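Local coordinates for protein PES4 (Saccharomyces cerevisiae S288C, PDB 6EZ7) that probably binds RNA, including the 3'-untranslated regions of messenger RNAs, and of which this chain is the third RNA recognition motif, at residues 26-31 with 44-49. Sequence-based numbering, arbitrary orientation.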
ATOM      1  N   GLY A  26      10.962   5.188  -0.190  1.00 27.59           N
ATOM      2  CA  GLY A  26      11.412   5.702   1.091  1.00 22.74           C
ATOM      3  C   GLY A  26      11.202   4.687   2.194  1.00 26.34           C
ATOM      4  O   GLY A  26      10.516   3.688   1.988  1.00 26.89           O
ATOM      5  N   PRO A  27      11.793   4.940   3.372  1.00 28.93           N
ATOM      6  CA  PRO A  27      11.747   4.022   4.516  1.00 30.22           C
ATOM      7  C   PRO A  27      10.324   3.767   4.999  1.00 32.69           C
ATOM      8  O   PRO A  27       9.559   4.710   5.191  1.00 29.50           O
ATOM      9  CB  PRO A  27      12.556   4.753   5.595  1.00 26.71           C
ATOM     10  CG  PRO A  27      13.367   5.770   4.857  1.00 39.24           C
ATOM     11  CD  PRO A  27      12.532   6.175   3.688  1.00 35.27           C
ATOM     12  N   ILE A  28       9.980   2.503   5.201  1.00 35.44           N
ATOM     13  CA  ILE A  28       8.652   2.150   5.679  1.00 32.46           C
ATOM     14  C   ILE A  28       8.630   2.018   7.199  1.00 31.84           C
ATOM     15  O   ILE A  28       9.445   1.303   7.783  1.00 31.65           O
ATOM     16  CB  ILE A  28       8.163   0.839   5.043  1.00 27.24           C
ATOM     17  CG1 ILE A  28       7.882   1.054   3.555  1.00 24.93           C
ATOM     18  CG2 ILE A  28       6.911   0.346   5.746  1.00 33.23           C
ATOM     19  CD1 ILE A  28       7.582  -0.223   2.793  1.00 25.41           C
ATOM     20  N   LYS A  29       7.691   2.713   7.832  1.00 30.20           N
ATOM     21  CA  LYS A  29       7.556   2.673   9.283  1.00 30.87           C
ATOM     22  C   LYS A  29       6.854   1.398   9.738  1.00 35.95           C
ATOM     23  O   LYS A  29       7.323   0.710  10.647  1.00 37.62           O
ATOM     24  CB  LYS A  29       6.794   3.904   9.780  1.00 26.22           C
ATOM     25  CG  LYS A  29       6.919   4.153  11.272  1.00 42.35           C
ATOM     26  CD  LYS A  29       6.225   5.442  11.680  1.00 49.72           C
ATOM     27  CE  LYS A  29       4.914   5.161  12.400  1.00 59.88           C
ATOM     28  NZ  LYS A  29       4.525   6.283  13.302  1.00 62.62           N
ATOM     29  N   SER A  30       5.730   1.082   9.102  1.00 31.88           N
ATOM     30  CA  SER A  30       4.965  -0.104   9.465  1.00 28.65           C
ATOM     31  C   SER A  30       4.136  -0.617   8.295  1.00 30.04           C
ATOM     32  O   SER A  30       3.775   0.140   7.394  1.00 26.71           O
ATOM     33  CB  SER A  30       4.056   0.188  10.662  1.00 37.91           C
ATOM     34  OG  SER A  30       3.131   1.220  10.365  1.00 45.18           O
ATOM     35  N   ILE A  31       3.850  -1.915   8.323  1.00 22.00           N
ATOM     36  CA  ILE A  31       3.045  -2.575   7.303  1.00 23.94           C
ATOM     37  C   ILE A  31       2.009  -3.487   7.927  1.00 28.92           C
ATOM     38  O   ILE A  31       2.315  -4.253   8.842  1.00 31.81           O
ATOM     39  CB  ILE A  31       3.901  -3.440   6.348  1.00 24.66           C
ATOM     40  CG1 ILE A  31       4.976  -2.613   5.660  1.00 33.46           C
ATOM     41  CG2 ILE A  31       3.027  -4.124   5.302  1.00 23.63           C
ATOM     42  CD1 ILE A  31       5.716  -3.388   4.602  1.00 36.99           C
ATOM     43  N   ALA A  44      -3.378  -4.031   1.819  1.00 18.79           N
ATOM     44  CA  ALA A  44      -2.258  -3.688   2.675  1.00 21.68           C
ATOM     45  C   ALA A  44      -2.373  -2.251   3.145  1.00 19.59           C
ATOM     46  O   ALA A  44      -2.912  -1.392   2.448  1.00 20.62           O
ATOM     47  CB  ALA A  44      -0.939  -3.907   1.947  1.00 21.53           C
ATOM     48  N   PHE A  45      -1.857  -2.005   4.338  1.00 19.94           N
ATOM     49  CA  PHE A  45      -1.845  -0.679   4.928  1.00 19.69           C
ATOM     50  C   PHE A  45      -0.403  -0.352   5.266  1.00 26.85           C
ATOM     51  O   PHE A  45       0.199  -0.993   6.128  1.00 26.99           O
ATOM     52  CB  PHE A  45      -2.748  -0.641   6.164  1.00 18.62           C
ATOM     53  CG  PHE A  45      -2.787   0.688   6.860  1.00 31.38           C
ATOM     54  CD1 PHE A  45      -3.341   1.796   6.244  1.00 33.46           C
ATOM     55  CD2 PHE A  45      -2.301   0.819   8.151  1.00 40.28           C
ATOM     56  CE1 PHE A  45      -3.388   3.017   6.897  1.00 34.88           C
ATOM     57  CE2 PHE A  45      -2.344   2.035   8.805  1.00 40.80           C
ATOM     58  CZ  PHE A  45      -2.889   3.135   8.176  1.00 35.48           C
ATOM     59  N   VAL A  46       0.157   0.622   4.560  1.00 19.30           N
ATOM     60  CA  VAL A  46       1.572   0.949   4.694  1.00 18.32           C
ATOM     61  C   VAL A  46       1.765   2.355   5.222  1.00 23.76           C
ATOM     62  O   VAL A  46       1.193   3.314   4.697  1.00 21.03           O
ATOM     63  CB  VAL A  46       2.311   0.808   3.355  1.00 19.52           C
ATOM     64  CG1 VAL A  46       3.766   1.243   3.495  1.00 23.35           C
ATOM     65  CG2 VAL A  46       2.229  -0.621   2.870  1.00 19.80           C
ATOM     66  N   THR A  47       2.579   2.472   6.263  1.00 24.00           N
ATOM     67  CA  THR A  47       2.895   3.768   6.838  1.00 23.46           C
ATOM     68  C   THR A  47       4.368   4.102   6.627  1.00 20.12           C
ATOM     69  O   THR A  47       5.252   3.331   6.996  1.00 21.91           O
ATOM     70  CB  THR A  47       2.563   3.812   8.333  1.00 28.25           C
ATOM     71  OG1 THR A  47       1.159   3.583   8.511  1.00 27.88           O
ATOM     72  CG2 THR A  47       2.916   5.172   8.911  1.00 36.65           C
ATOM     73  N   TYR A  48       4.620   5.256   6.024  1.00 21.16           N
ATOM     74  CA  TYR A  48       5.978   5.709   5.768  1.00 19.82           C
ATOM     75  C   TYR A  48       6.511   6.563   6.910  1.00 22.14           C
ATOM     76  O   TYR A  48       5.747   7.242   7.594  1.00 27.97           O
ATOM     77  CB  TYR A  48       6.034   6.491   4.455  1.00 25.50           C
ATOM     78  CG  TYR A  48       5.957   5.591   3.246  1.00 23.15           C
ATOM     79  CD1 TYR A  48       7.101   4.998   2.732  1.00 22.16           C
ATOM     80  CD2 TYR A  48       4.743   5.317   2.632  1.00 22.02           C
ATOM     81  CE1 TYR A  48       7.042   4.162   1.635  1.00 19.95           C
ATOM     82  CE2 TYR A  48       4.672   4.483   1.528  1.00 17.62           C
ATOM     83  CZ  TYR A  48       5.826   3.911   1.034  1.00 20.03           C
ATOM     84  OH  TYR A  48       5.765   3.082  -0.062  1.00 20.13           O
ATOM     85  N   LYS A  49       7.823   6.521   7.116  1.00 29.73           N
ATOM     86  CA  LYS A  49       8.453   7.383   8.106  1.00 36.94           C
ATOM     87  C   LYS A  49       8.334   8.837   7.668  1.00 38.14           C
ATOM     88  O   LYS A  49       7.979   9.709   8.461  1.00 39.71           O
ATOM     89  CB  LYS A  49       9.920   7.000   8.312  1.00 39.83           C
ATOM     90  CG  LYS A  49      10.115   5.589   8.853  1.00 55.16           C
ATOM     91  CD  LYS A  49      11.535   5.364   9.349  1.00 62.58           C
ATOM     92  CE  LYS A  49      11.684   3.992   9.990  1.00 66.45           C
ATOM     93  NZ  LYS A  49      13.105   3.669  10.293  1.00 66.60           N
TER
HETATM   94  O   HOH W   1       0.879   0.275   8.469  1.00 40.06           O
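The Tyr48 ring turns one edge to the carbonyls of Gly26 and Pro27: the oxygen of Gly26 lies in the ring plane, 3.5 Å from CE1, and that of Pro27 sits near the plane beside CD1. Ile28 reaches the same ring obliquely, its CG1 3.7 Å from CE1, because CG1 stands anti to the carbonyl carbon (chi1 -69°), while CG2, on the other branch, touches CG1 of Val46 at 4.0 Å. An alanine in place of Ile28 would probably open a gap between the Tyr48 ring and Val46, costing the ring its contact with CG1 and Val46 its contact with CG2. The backbones run antiparallel, interrupted by a classic beta bulge in which Lys29 and Ser30 both face Thr47. Thr47 O accepts from two amides, Lys29 N at 2.7 Å, bent to 136° at the hydrogen, and Ser30 N at 3.1 Å, much straighter. Thr47 N returns a nearly linear bond to Ser30 O, and Lys49 N closes the end of the pairing on Pro27 O. Within the bulge, Ser30 and Thr47 direct their side chains to the same face of the sheet, with OG of Ser30 3.3 Å from CB of Thr47; one water bonds to that hydroxyl and donates to Phe45 O. Thr47 OG1 holds the same water only weakly and is hydrogen-bonded to Ser3 OG. On the reverse face Ile31 and Val46 meet Ile18 of helix 15-22, and the Tyr48 hydroxyl bonds to Phe22 O at that helix's end while the Tyr48 side chain touches helix 51-61. Strand 28-33 is an outermost strand of the RRM sheet, with strand 42-48 between it and strand 3-9.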